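Local coordinates for endoglucanase (Clostridium thermocellum, PDB 2C4X), which belongs to a cellulosomal enzyme that probably hydrolyses cellulose, and here comprises its C-terminal PKD and CBM44 domains, the latter a module recognising beta-glucans including xyloglucan, at residues Pro5-Pro10 with Asp79-Ser84; Ala9-Phe14 with Ile35-Thr40; Phe29-Ser34 with Val73-Thr78. The protein carries 1 engineered substitution. All blocks are in the same frame, centred on the assembly; numbering follows the deposited sequence.

Interaction 1. Residues Pro5-Pro10 with Asp79-Ser84. With CA (calcium ion), chain B.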
ATOM      1  N   PRO A   5      -8.585 -11.895  50.343  1.00 49.83           N
ATOM      2  CA  PRO A   5      -8.138 -12.718  49.208  1.00 49.61           C
ATOM      3  C   PRO A   5      -8.535 -12.116  47.848  1.00 49.07           C
ATOM      4  O   PRO A   5      -9.273 -12.753  47.079  1.00 49.46           O
ATOM      5  CB  PRO A   5      -8.847 -14.067  49.442  1.00 49.85           C
ATOM      6  CG  PRO A   5      -9.309 -14.040  50.869  1.00 49.88           C
ATOM      7  CD  PRO A   5      -9.559 -12.600  51.195  1.00 49.98           C
ATOM      8  N   GLU A   6      -8.024 -10.914  47.561  1.00 47.83           N
ATOM      9  CA  GLU A   6      -8.452 -10.088  46.416  1.00 46.68           C
ATOM     10  C   GLU A   6      -8.472 -10.783  45.050  1.00 45.02           C
ATOM     11  O   GLU A   6      -7.470 -11.361  44.618  1.00 45.08           O
ATOM     12  CB  GLU A   6      -7.586  -8.825  46.331  1.00 47.29           C
ATOM     13  CG  GLU A   6      -8.224  -7.576  46.928  1.00 49.97           C
ATOM     14  CD  GLU A   6      -9.088  -6.814  45.924  1.00 53.37           C
ATOM     15  OE1 GLU A   6      -8.710  -6.734  44.730  1.00 53.67           O
ATOM     16  OE2 GLU A   6     -10.143  -6.278  46.340  1.00 54.89           O
ATOM     17  N   ASN A   7      -9.610 -10.694  44.365  1.00 42.71           N
ATOM     18  CA  ASN A   7      -9.766 -11.283  43.033  1.00 40.50           C
ATOM     19  C   ASN A   7      -8.804 -10.690  41.995  1.00 39.22           C
ATOM     20  O   ASN A   7      -8.742  -9.472  41.828  1.00 39.06           O
ATOM     21  CB  ASN A   7     -11.214 -11.136  42.541  1.00 40.16           C
ATOM     22  CG  ASN A   7     -11.415 -11.702  41.138  1.00 38.86           C
ATOM     23  OD1 ASN A   7     -10.847 -12.736  40.789  1.00 37.41           O
ATOM     24  ND2 ASN A   7     -12.233 -11.037  40.341  1.00 37.89           N
ATOM     25  N   GLN A   8      -8.058 -11.557  41.309  1.00 37.65           N
ATOM     26  CA  GLN A   8      -7.222 -11.137  40.180  1.00 36.44           C
ATOM     27  C   GLN A   8      -8.063 -10.998  38.920  1.00 36.07           C
ATOM     28  O   GLN A   8      -8.888 -11.881  38.610  1.00 35.47           O
ATOM     29  CB  GLN A   8      -6.086 -12.129  39.927  1.00 36.15           C
ATOM     30  CG  GLN A   8      -5.092 -12.221  41.053  1.00 35.24           C
ATOM     31  CD  GLN A   8      -4.098 -13.350  40.868  1.00 33.08           C
ATOM     32  OE1 GLN A   8      -3.722 -13.705  39.749  1.00 34.15           O
ATOM     33  NE2 GLN A   8      -3.670 -13.921  41.970  1.00 32.07           N
ATOM     34  N   ALA A   9      -7.855  -9.894  38.200  1.00 35.97           N
ATOM     35  CA  ALA A   9      -8.519  -9.681  36.915  1.00 36.24           C
ATOM     36  C   ALA A   9      -7.957 -10.660  35.879  1.00 36.27           C
ATOM     37  O   ALA A   9      -6.779 -10.985  35.920  1.00 36.01           O
ATOM     38  CB  ALA A   9      -8.360  -8.234  36.446  1.00 36.31           C
ATOM     39  N   PRO A  10      -8.813 -11.152  34.967  1.00 36.48           N
ATOM     40  CA  PRO A  10      -8.347 -12.131  33.996  1.00 36.82           C
ATOM     41  C   PRO A  10      -7.373 -11.488  33.000  1.00 37.86           C
ATOM     42  O   PRO A  10      -7.268 -10.258  32.942  1.00 37.95           O
ATOM     43  CB  PRO A  10      -9.631 -12.583  33.285  1.00 36.41           C
ATOM     44  CG  PRO A  10     -10.631 -11.482  33.524  1.00 36.76           C
ATOM     45  CD  PRO A  10     -10.246 -10.822  34.817  1.00 36.22           C
ATOM     46  N   ASP A  79     -14.281 -12.246  34.160  1.00 34.48           N
ATOM     47  CA  ASP A  79     -14.240 -13.476  34.951  1.00 34.45           C
ATOM     48  C   ASP A  79     -15.544 -13.742  35.728  1.00 34.75           C
ATOM     49  O   ASP A  79     -16.500 -12.947  35.655  1.00 34.88           O
ATOM     50  CB  ASP A  79     -12.989 -13.520  35.852  1.00 34.05           C
ATOM     51  CG  ASP A  79     -13.044 -12.540  37.011  1.00 33.76           C
ATOM     52  OD1 ASP A  79     -14.132 -12.066  37.372  1.00 34.08           O
ATOM     53  OD2 ASP A  79     -11.982 -12.259  37.601  1.00 34.13           O
ATOM     54  N   ASN A  80     -15.573 -14.866  36.447  1.00 34.86           N
ATOM     55  CA  ASN A  80     -16.735 -15.304  37.237  1.00 35.06           C
ATOM     56  C   ASN A  80     -17.148 -14.359  38.380  1.00 35.07           C
ATOM     57  O   ASN A  80     -18.253 -14.465  38.914  1.00 35.04           O
ATOM     58  CB  ASN A  80     -16.500 -16.723  37.788  1.00 34.79           C
ATOM     59  CG  ASN A  80     -15.269 -16.814  38.695  1.00 35.16           C
ATOM     60  OD1 ASN A  80     -14.141 -16.602  38.257  1.00 34.73           O
ATOM     61  ND2 ASN A  80     -15.490 -17.138  39.965  1.00 34.18           N
ATOM     62  N   GLN A  81     -16.262 -13.435  38.739  1.00 34.80           N
ATOM     63  CA  GLN A  81     -16.525 -12.462  39.784  1.00 34.83           C
ATOM     64  C   GLN A  81     -16.741 -11.031  39.262  1.00 35.16           C
ATOM     65  O   GLN A  81     -16.835 -10.090  40.048  1.00 35.34           O
ATOM     66  CB  GLN A  81     -15.401 -12.509  40.811  1.00 34.99           C
ATOM     67  CG  GLN A  81     -15.522 -13.697  41.765  1.00 35.68           C
ATOM     68  CD  GLN A  81     -14.308 -13.864  42.644  1.00 37.55           C
ATOM     69  OE1 GLN A  81     -14.362 -13.573  43.833  1.00 39.49           O
ATOM     70  NE2 GLN A  81     -13.201 -14.330  42.067  1.00 36.43           N
ATOM     71  N   GLY A  82     -16.815 -10.877  37.941  1.00 34.78           N
ATOM     72  CA  GLY A  82     -17.093  -9.581  37.319  1.00 35.22           C
ATOM     73  C   GLY A  82     -15.919  -8.645  37.068  1.00 35.19           C
ATOM     74  O   GLY A  82     -16.125  -7.502  36.649  1.00 35.38           O
ATOM     75  N   ALA A  83     -14.691  -9.105  37.317  1.00 34.80           N
ATOM     76  CA  ALA A  83     -13.501  -8.327  36.967  1.00 34.89           C
ATOM     77  C   ALA A  83     -13.134  -8.544  35.499  1.00 35.11           C
ATOM     78  O   ALA A  83     -13.341  -9.628  34.944  1.00 34.46           O
ATOM     79  CB  ALA A  83     -12.308  -8.680  37.881  1.00 35.14           C
ATOM     80  N   SER A  84     -12.589  -7.508  34.874  1.00 35.23           N
ATOM     81  CA  SER A  84     -12.297  -7.582  33.454  1.00 36.01           C
ATOM     82  C   SER A  84     -10.962  -6.956  33.060  1.00 35.82           C
ATOM     83  O   SER A  84     -10.406  -6.133  33.794  1.00 35.96           O
ATOM     84  CB  SER A  84     -13.446  -6.982  32.642  1.00 36.15           C
ATOM     85  OG  SER A  84     -13.636  -5.631  32.987  1.00 38.63           O
TER
HETATM   86 CA    CA B1252     -10.383 -13.762  38.667  1.00 36.44          CA
HETATM   87  O   HOH W   1     -10.853 -14.663  43.204  1.00 41.61           O
HETATM   88  O   HOH W   2     -12.335 -14.915  39.509  1.00 33.34           O

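Interaction 2. Residues Ala9-Phe14 with Ile35-Thr40. With CA (calcium ion), chain B.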
ATOM      1  N   ALA A   9      -7.855  -9.894  38.200  1.00 35.97           N
ATOM      2  CA  ALA A   9      -8.519  -9.681  36.915  1.00 36.24           C
ATOM      3  C   ALA A   9      -7.957 -10.660  35.879  1.00 36.27           C
ATOM      4  O   ALA A   9      -6.779 -10.985  35.920  1.00 36.01           O
ATOM      5  CB  ALA A   9      -8.360  -8.234  36.446  1.00 36.31           C
ATOM      6  N   PRO A  10      -8.813 -11.152  34.967  1.00 36.48           N
ATOM      7  CA  PRO A  10      -8.347 -12.131  33.996  1.00 36.82           C
ATOM      8  C   PRO A  10      -7.373 -11.488  33.000  1.00 37.86           C
ATOM      9  O   PRO A  10      -7.268 -10.258  32.942  1.00 37.95           O
ATOM     10  CB  PRO A  10      -9.631 -12.583  33.285  1.00 36.41           C
ATOM     11  CG  PRO A  10     -10.631 -11.482  33.524  1.00 36.76           C
ATOM     12  CD  PRO A  10     -10.246 -10.822  34.817  1.00 36.22           C
ATOM     13  N   LYS A  11      -6.660 -12.304  32.242  1.00 37.91           N
ATOM     14  CA  LYS A  11      -5.779 -11.769  31.202  1.00 38.87           C
ATOM     15  C   LYS A  11      -6.427 -11.919  29.830  1.00 38.48           C
ATOM     16  O   LYS A  11      -6.888 -13.002  29.470  1.00 38.55           O
ATOM     17  CB  LYS A  11      -4.387 -12.390  31.294  1.00 38.93           C
ATOM     18  CG  LYS A  11      -3.679 -11.942  32.604  1.00 40.74           C
ATOM     19  CD  LYS A  11      -2.171 -12.195  32.667  1.00 41.17           C
ATOM     20  CE  LYS A  11      -1.368 -11.182  31.813  1.00 46.68           C
ATOM     21  NZ  LYS A  11      -1.697  -9.712  32.009  1.00 47.55           N
ATOM     22  N   ALA A  12      -6.509 -10.801  29.114  1.00 37.66           N
ATOM     23  CA  ALA A  12      -7.177 -10.719  27.829  1.00 37.17           C
ATOM     24  C   ALA A  12      -6.137 -10.638  26.711  1.00 36.89           C
ATOM     25  O   ALA A  12      -5.192  -9.836  26.754  1.00 36.23           O
ATOM     26  CB  ALA A  12      -8.099  -9.508  27.785  1.00 37.27           C
ATOM     27  N   ILE A  13      -6.305 -11.488  25.712  1.00 36.40           N
ATOM     28  CA  ILE A  13      -5.409 -11.485  24.556  1.00 36.10           C
ATOM     29  C   ILE A  13      -6.133 -12.192  23.422  1.00 35.65           C
ATOM     30  O   ILE A  13      -6.949 -13.086  23.657  1.00 35.36           O
ATOM     31  CB  ILE A  13      -4.048 -12.195  24.852  1.00 36.40           C
ATOM     32  CG1 ILE A  13      -3.030 -11.900  23.731  1.00 36.78           C
ATOM     33  CG2 ILE A  13      -4.261 -13.700  25.047  1.00 37.14           C
ATOM     34  CD1 ILE A  13      -1.585 -12.247  24.056  1.00 36.30           C
ATOM     35  N   PHE A  14      -5.846 -11.774  22.198  1.00 35.16           N
ATOM     36  CA  PHE A  14      -6.336 -12.501  21.041  1.00 35.29           C
ATOM     37  C   PHE A  14      -5.400 -12.388  19.863  1.00 34.85           C
ATOM     38  O   PHE A  14      -4.575 -11.475  19.802  1.00 34.58           O
ATOM     39  CB  PHE A  14      -7.765 -12.064  20.662  1.00 34.85           C
ATOM     40  CG  PHE A  14      -7.856 -10.671  20.089  1.00 34.70           C
ATOM     41  CD1 PHE A  14      -8.094  -9.574  20.920  1.00 34.13           C
ATOM     42  CD2 PHE A  14      -7.732 -10.460  18.717  1.00 33.81           C
ATOM     43  CE1 PHE A  14      -8.194  -8.280  20.387  1.00 33.77           C
ATOM     44  CE2 PHE A  14      -7.820  -9.175  18.178  1.00 33.96           C
ATOM     45  CZ  PHE A  14      -8.053  -8.086  19.010  1.00 33.56           C
ATOM     46  N   ILE A  35      -7.017 -15.968  29.976  1.00 35.81           N
ATOM     47  CA  ILE A  35      -7.130 -16.841  31.142  1.00 36.01           C
ATOM     48  C   ILE A  35      -7.427 -16.054  32.413  1.00 35.68           C
ATOM     49  O   ILE A  35      -6.956 -14.933  32.578  1.00 35.83           O
ATOM     50  CB  ILE A  35      -5.849 -17.742  31.306  1.00 36.23           C
ATOM     51  CG1 ILE A  35      -6.024 -18.759  32.444  1.00 35.96           C
ATOM     52  CG2 ILE A  35      -4.585 -16.880  31.443  1.00 36.39           C
ATOM     53  CD1 ILE A  35      -4.980 -19.896  32.439  1.00 36.95           C
ATOM     54  N   ASP A  36      -8.255 -16.629  33.281  1.00 35.70           N
ATOM     55  CA  ASP A  36      -8.365 -16.140  34.637  1.00 35.56           C
ATOM     56  C   ASP A  36      -7.542 -17.063  35.525  1.00 35.76           C
ATOM     57  O   ASP A  36      -7.771 -18.274  35.555  1.00 35.93           O
ATOM     58  CB  ASP A  36      -9.814 -16.070  35.114  1.00 35.27           C
ATOM     59  CG  ASP A  36      -9.957 -15.250  36.369  1.00 35.76           C
ATOM     60  OD1 ASP A  36      -9.230 -14.241  36.499  1.00 35.23           O
ATOM     61  OD2 ASP A  36     -10.778 -15.598  37.242  1.00 35.35           O
ATOM     62  N   GLU A  37      -6.580 -16.484  36.235  1.00 35.31           N
ATOM     63  CA  GLU A  37      -5.647 -17.257  37.039  1.00 35.72           C
ATOM     64  C   GLU A  37      -6.263 -17.839  38.316  1.00 35.99           C
ATOM     65  O   GLU A  37      -5.826 -18.895  38.784  1.00 35.84           O
ATOM     66  CB  GLU A  37      -4.401 -16.425  37.366  1.00 35.67           C
ATOM     67  CG  GLU A  37      -3.763 -15.750  36.141  1.00 34.81           C
ATOM     68  CD  GLU A  37      -3.062 -16.728  35.206  1.00 36.46           C
ATOM     69  OE1 GLU A  37      -2.852 -17.902  35.580  1.00 35.36           O
ATOM     70  OE2 GLU A  37      -2.704 -16.310  34.087  1.00 37.06           O
ATOM     71  N   ASP A  38      -7.267 -17.157  38.871  1.00 35.68           N
ATOM     72  CA  ASP A  38      -7.852 -17.573  40.147  1.00 36.16           C
ATOM     73  C   ASP A  38      -9.351 -17.879  40.039  1.00 36.28           C
ATOM     74  O   ASP A  38     -10.064 -17.921  41.047  1.00 36.74           O
ATOM     75  CB  ASP A  38      -7.578 -16.523  41.240  1.00 35.79           C
ATOM     76  CG  ASP A  38      -8.232 -15.171  40.941  1.00 36.21           C
ATOM     77  OD1 ASP A  38      -8.739 -14.988  39.817  1.00 34.71           O
ATOM     78  OD2 ASP A  38      -8.232 -14.282  41.820  1.00 35.65           O
ATOM     79  N   GLY A  39      -9.824 -18.103  38.819  1.00 36.16           N
ATOM     80  CA  GLY A  39     -11.235 -18.389  38.585  1.00 36.22           C
ATOM     81  C   GLY A  39     -11.415 -18.863  37.165  1.00 36.32           C
ATOM     82  O   GLY A  39     -10.562 -19.579  36.639  1.00 36.34           O
ATOM     83  N   THR A  40     -12.524 -18.463  36.549  1.00 36.33           N
ATOM     84  CA  THR A  40     -12.810 -18.804  35.162  1.00 36.81           C
ATOM     85  C   THR A  40     -13.300 -17.571  34.402  1.00 36.80           C
ATOM     86  O   THR A  40     -13.794 -16.619  35.003  1.00 36.81           O
ATOM     87  CB  THR A  40     -13.869 -19.935  35.050  1.00 37.21           C
ATOM     88  OG1 THR A  40     -15.063 -19.543  35.736  1.00 37.89           O
ATOM     89  CG2 THR A  40     -13.354 -21.242  35.676  1.00 37.35           C
TER
HETATM   90 CA    CA B1252     -10.383 -13.762  38.667  1.00 36.44          CA
HETATM   91  O   HOH W   3      -6.528 -13.763  36.779  1.00 41.35           O
HETATM   92  O   HOH W   2     -12.335 -14.915  39.509  1.00 33.34           O

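Interaction 3. Residues Phe29-Ser34 with Val73-Thr78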
ATOM      1  N   PHE A  29     -11.307 -14.615  15.000  1.00 34.04           N
ATOM      2  CA  PHE A  29     -10.626 -14.044  16.156  1.00 34.38           C
ATOM      3  C   PHE A  29     -10.546 -15.110  17.230  1.00 34.83           C
ATOM      4  O   PHE A  29     -11.541 -15.770  17.542  1.00 34.93           O
ATOM      5  CB  PHE A  29     -11.368 -12.800  16.675  1.00 34.09           C
ATOM      6  CG  PHE A  29     -11.360 -11.647  15.706  1.00 33.98           C
ATOM      7  CD1 PHE A  29     -12.375 -11.506  14.758  1.00 34.29           C
ATOM      8  CD2 PHE A  29     -10.333 -10.707  15.738  1.00 34.10           C
ATOM      9  CE1 PHE A  29     -12.377 -10.422  13.863  1.00 34.51           C
ATOM     10  CE2 PHE A  29     -10.307  -9.634  14.842  1.00 34.79           C
ATOM     11  CZ  PHE A  29     -11.334  -9.488  13.902  1.00 34.53           C
ATOM     12  N   ASN A  30      -9.358 -15.277  17.790  1.00 34.93           N
ATOM     13  CA  ASN A  30      -9.106 -16.367  18.715  1.00 34.89           C
ATOM     14  C   ASN A  30      -8.537 -15.839  20.029  1.00 34.69           C
ATOM     15  O   ASN A  30      -7.367 -15.481  20.110  1.00 34.12           O
ATOM     16  CB  ASN A  30      -8.165 -17.383  18.054  1.00 35.11           C
ATOM     17  CG  ASN A  30      -8.000 -18.647  18.864  1.00 36.48           C
ATOM     18  OD1 ASN A  30      -8.037 -18.624  20.091  1.00 37.31           O
ATOM     19  ND2 ASN A  30      -7.810 -19.768  18.176  1.00 37.07           N
ATOM     20  N   ALA A  31      -9.382 -15.783  21.054  1.00 34.65           N
ATOM     21  CA  ALA A  31      -8.979 -15.309  22.379  1.00 34.51           C
ATOM     22  C   ALA A  31      -8.620 -16.448  23.337  1.00 34.74           C
ATOM     23  O   ALA A  31      -8.661 -16.271  24.557  1.00 34.83           O
ATOM     24  CB  ALA A  31     -10.090 -14.450  22.978  1.00 34.30           C
ATOM     25  N   SER A  32      -8.264 -17.608  22.793  1.00 35.18           N
ATOM     26  CA  SER A  32      -8.107 -18.819  23.605  1.00 35.67           C
ATOM     27  C   SER A  32      -6.924 -18.795  24.584  1.00 35.84           C
ATOM     28  O   SER A  32      -6.888 -19.595  25.518  1.00 35.55           O
ATOM     29  CB  SER A  32      -8.057 -20.070  22.724  1.00 35.80           C
ATOM     30  OG  SER A  32      -6.838 -20.125  22.013  1.00 37.73           O
ATOM     31  N   ASN A  33      -5.975 -17.877  24.389  1.00 35.58           N
ATOM     32  CA  ASN A  33      -4.904 -17.720  25.380  1.00 35.70           C
ATOM     33  C   ASN A  33      -5.254 -16.781  26.521  1.00 35.80           C
ATOM     34  O   ASN A  33      -4.453 -16.615  27.446  1.00 35.79           O
ATOM     35  CB  ASN A  33      -3.555 -17.369  24.741  1.00 35.61           C
ATOM     36  CG  ASN A  33      -2.991 -18.520  23.914  1.00 36.58           C
ATOM     37  OD1 ASN A  33      -2.359 -18.298  22.886  1.00 37.90           O
ATOM     38  ND2 ASN A  33      -3.233 -19.753  24.356  1.00 36.83           N
ATOM     39  N   SER A  34      -6.447 -16.186  26.460  1.00 35.18           N
ATOM     40  CA  SER A  34      -7.012 -15.460  27.599  1.00 35.40           C
ATOM     41  C   SER A  34      -7.232 -16.437  28.756  1.00 35.71           C
ATOM     42  O   SER A  34      -7.598 -17.598  28.542  1.00 35.82           O
ATOM     43  CB  SER A  34      -8.342 -14.776  27.241  1.00 34.84           C
ATOM     44  OG  SER A  34      -8.181 -13.843  26.186  1.00 35.38           O
ATOM     45  N   VAL A  73      -9.841  -3.492  17.006  1.00 35.78           N
ATOM     46  CA  VAL A  73     -10.666  -4.545  17.590  1.00 35.07           C
ATOM     47  C   VAL A  73     -10.313  -4.620  19.063  1.00 35.25           C
ATOM     48  O   VAL A  73      -9.153  -4.852  19.413  1.00 34.98           O
ATOM     49  CB  VAL A  73     -10.455  -5.912  16.883  1.00 35.49           C
ATOM     50  CG1 VAL A  73     -11.337  -7.023  17.529  1.00 33.66           C
ATOM     51  CG2 VAL A  73     -10.745  -5.769  15.386  1.00 34.31           C
ATOM     52  N   LYS A  74     -11.306  -4.357  19.917  1.00 34.59           N
ATOM     53  CA  LYS A  74     -11.125  -4.412  21.352  1.00 34.41           C
ATOM     54  C   LYS A  74     -11.828  -5.631  21.930  1.00 34.30           C
ATOM     55  O   LYS A  74     -13.022  -5.839  21.700  1.00 34.48           O
ATOM     56  CB  LYS A  74     -11.651  -3.135  22.027  1.00 34.12           C
ATOM     57  CG  LYS A  74     -11.522  -3.151  23.555  1.00 34.55           C
ATOM     58  CD  LYS A  74     -12.011  -1.840  24.135  1.00 35.18           C
ATOM     59  CE  LYS A  74     -11.605  -1.680  25.584  1.00 40.09           C
ATOM     60  NZ  LYS A  74     -12.297  -0.497  26.217  1.00 38.91           N
ATOM     61  N   LEU A  75     -11.077  -6.434  22.683  1.00 33.92           N
ATOM     62  CA  LEU A  75     -11.650  -7.548  23.414  1.00 34.00           C
ATOM     63  C   LEU A  75     -11.672  -7.219  24.889  1.00 34.37           C
ATOM     64  O   LEU A  75     -10.658  -6.805  25.449  1.00 34.04           O
ATOM     65  CB  LEU A  75     -10.814  -8.819  23.209  1.00 33.61           C
ATOM     66  CG  LEU A  75     -11.055  -9.995  24.173  1.00 34.06           C
ATOM     67  CD1 LEU A  75     -12.419 -10.657  23.895  1.00 33.35           C
ATOM     68  CD2 LEU A  75      -9.908 -11.017  24.065  1.00 33.26           C
ATOM     69  N   ILE A  76     -12.824  -7.427  25.519  1.00 34.79           N
ATOM     70  CA  ILE A  76     -12.920  -7.417  26.967  1.00 34.62           C
ATOM     71  C   ILE A  76     -13.295  -8.818  27.462  1.00 35.04           C
ATOM     72  O   ILE A  76     -14.269  -9.428  27.010  1.00 34.36           O
ATOM     73  CB  ILE A  76     -13.929  -6.366  27.477  1.00 35.07           C
ATOM     74  CG1 ILE A  76     -13.494  -4.955  27.063  1.00 34.42           C
ATOM     75  CG2 ILE A  76     -14.071  -6.432  29.012  1.00 34.04           C
ATOM     76  CD1 ILE A  76     -14.580  -3.884  27.237  1.00 35.41           C
ATOM     77  N   VAL A  77     -12.506  -9.304  28.410  1.00 35.06           N
ATOM     78  CA  VAL A  77     -12.695 -10.603  29.019  1.00 35.34           C
ATOM     79  C   VAL A  77     -13.130 -10.384  30.466  1.00 35.44           C
ATOM     80  O   VAL A  77     -12.508  -9.605  31.197  1.00 35.44           O
ATOM     81  CB  VAL A  77     -11.363 -11.407  28.941  1.00 35.76           C
ATOM     82  CG1 VAL A  77     -11.370 -12.588  29.863  1.00 37.56           C
ATOM     83  CG2 VAL A  77     -11.095 -11.857  27.514  1.00 35.01           C
ATOM     84  N   THR A  78     -14.201 -11.064  30.879  1.00 34.81           N
ATOM     85  CA  THR A  78     -14.744 -10.888  32.214  1.00 34.96           C
ATOM     86  C   THR A  78     -14.771 -12.229  32.922  1.00 34.72           C
ATOM     87  O   THR A  78     -15.208 -13.227  32.347  1.00 34.38           O
ATOM     88  CB  THR A  78     -16.165 -10.261  32.158  1.00 35.16           C
ATOM     89  OG1 THR A  78     -16.112  -9.072  31.360  1.00 36.68           O
ATOM     90  CG2 THR A  78     -16.710  -9.924  33.550  1.00 34.26           C
TER

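Interaction 1. Residues Pro5-Pro10 with Asp79-Ser84
Asn7 and Asp79 meet tip to tip at a calcium ion, and metal coordination is the first kind of interaction here. Asn7 OD1, Gln8 O and Asp79 OD2 each bind the calcium ion at 2.4 Å, with water 2 as a further ligand. The shell is completed by both carboxylate oxygens of Asp36 and by Asp38 OD1, which makes seven ligand atoms.

Direct hydrogen bonds come second. Asn7 CG stands anti to the backbone N (chi1 178°), and from the amide beyond it ND2 donates to Asp79 OD2 at 3.0 Å. The N-H...O angle is 157°, the acceptor lies close to the amide plane, and the syn lone pair of OD2 is used. The other oxygen, Asp79 OD1, takes the backbone N of Gln81 (2.9 Å) and that of Ala83 (3.0 Å) from opposite faces of the carboxylate. The first of these bonds closes an Asx turn, which overlaps the type I turn from Asp79 to Gly82.

Waters supply a third layer. Water 1 bridges Asn7 OD1 and Gln81 NE2, while water 2 accepts from the same NE2 and donates to Asn80 OD1, so Gln81 and Asn80 act as second-shell residues.

Apolar contact is modest: Ala83 CB lies 4.2 Å from Ala9 CB and 4.3 Å from Pro10 CD. The same methyl also packs against Asn7 ND2, and Pro10 CD against Ala83 O.

Both oxygens of Asp79 are therefore engaged, OD2 by the metal and an amide N-H, OD1 by two backbone N-H groups, which fixes the rotation of the carboxylate. The ion links the segment leading to strand 15-17 with the turn between strands 69-79 and 84-93, and probably offsets the repulsion among the three aspartates around it.

Interaction 2. Residues Ala9-Phe14 with Ile35-Thr40
Lys11 and Ile35 face each other as one antiparallel hydrogen-bonded pair, a single bridge between two otherwise irregular segments, their CA atoms 5.2 Å apart. Two backbone bonds define it: Lys11 N donates to Ile35 O at 2.7 Å and 175°, and Ile35 N returns a bond to Lys11 O at 3.0 Å and 150°. The smallest CA separation is at the next pair, Pro10 and Asp36, 4.1 Å.

Among the side chains, Asp36 does most. Its CG stands anti to the backbone N (chi1 -166°), and the carboxylate beyond it binds the calcium ion through both oxygens, OD1 at 2.5 Å and OD2 at 2.4 Å. OD1 also lies 3.6 Å from Pro10 CB, so the proline ring borders the bidentate ligand. Water 3 donates to Ala9 O and to Asp36 OD1 and accepts from Glu37 N, giving the carboxylate a second link to Ala9-Phe14. Asp38 adds a monodentate bond through OD1. Lys11 and Glu37 carry opposite charges, but Lys11 NZ and Glu37 OE2 are 7.0 Å apart, consistent with no more than a weak long-range attraction.

Within the PKD domain, this bridge joins the loop before strand 15-17 to the loop between strands 27-30 and 41-47. Pro10 and Ala12 also pack on Val77 of strand 69-79. Further along, Phe14 makes edge-to-face contacts with Trp46 of strand 41-47 and Phe87 of strand 84-93, so its ring lies in the core while the chain continues into strand 15-17.

Interaction 3. Residues Phe29-Ser34 with Val73-Thr78
Ala31 and Leu75 make the closest contact here, with Ala31 CB set 3.6 Å from Leu75 CD2. Leu75 CD2 also lies 3.9 Å from Ser34 OG, and so touches both ends of the type I turn that runs from Ala31 to Ser34. Val77 continues the row: its CG2, anti to the carbonyl carbon, reaches Ser34 OG at 3.8 Å. At the other end Phe29 and Val73 point at each other tip to tip, ring atom CE2 being 3.9 Å from Val73 CG1 and about equally far from CG2. All six of these residues are buried, and no hydrogen bond crosses between the segments. The hydroxyl of Ser34 is nevertheless satisfied, since it accepts from Ile13 N.

This is the interior of a beta-sandwich, the fold of PKD domains. Strand 27-30 belongs to the three-stranded sheet with 15-17 and 60-63, and strand 69-79 to the four-stranded sheet opposite. Alternation along 73-78 sends Val73, Leu75 and Val77 inward, while Lys74, Ile76 and Thr78 turn to the other face, toward residues of strand 84-93 and, for Thr78, also Tyr43. Trp46 of strand 41-47 flanks both Ala31 and Leu75.

The outer side of Phe29-Ser34 is looser and polar. Ser32 and Asn33 are exposed and lie well away from the facing strand. Asn30 OD1 grips Ser32 twice, accepting from Ser32 N at 2.9 Å in an Asx turn and from Ser32 OG at 2.7 Å, the hydroxyl arriving tilted 22° from the carbonyl plane. Alongside, the backbone bond from Ser34 N to Ala31 O closes the type I turn.

Interactions 1 and 2 form two halves of one calcium site in the PKD domain: their centres are about 8 Å apart, they share Ala9, Pro10 and water 2, and between them they supply every ligand atom. Further bonds probably join them directly, Gln8 N to Asp38 OD2 at 2.8 Å and Asn80 N to Thr40 O at 2.9 Å. Interaction 3 lies deeper in the sandwich, its centre about 10 Å from that of interaction 2 and about 16 Å from that of interaction 1. Ile13 N and Ser34 OG (3.0 Å) join interactions 2 and 3; Pro10 CG packs 3.5 Å from Val77 O between 1 and 3. The Val77 side chain is about 9 Å from the calcium ion.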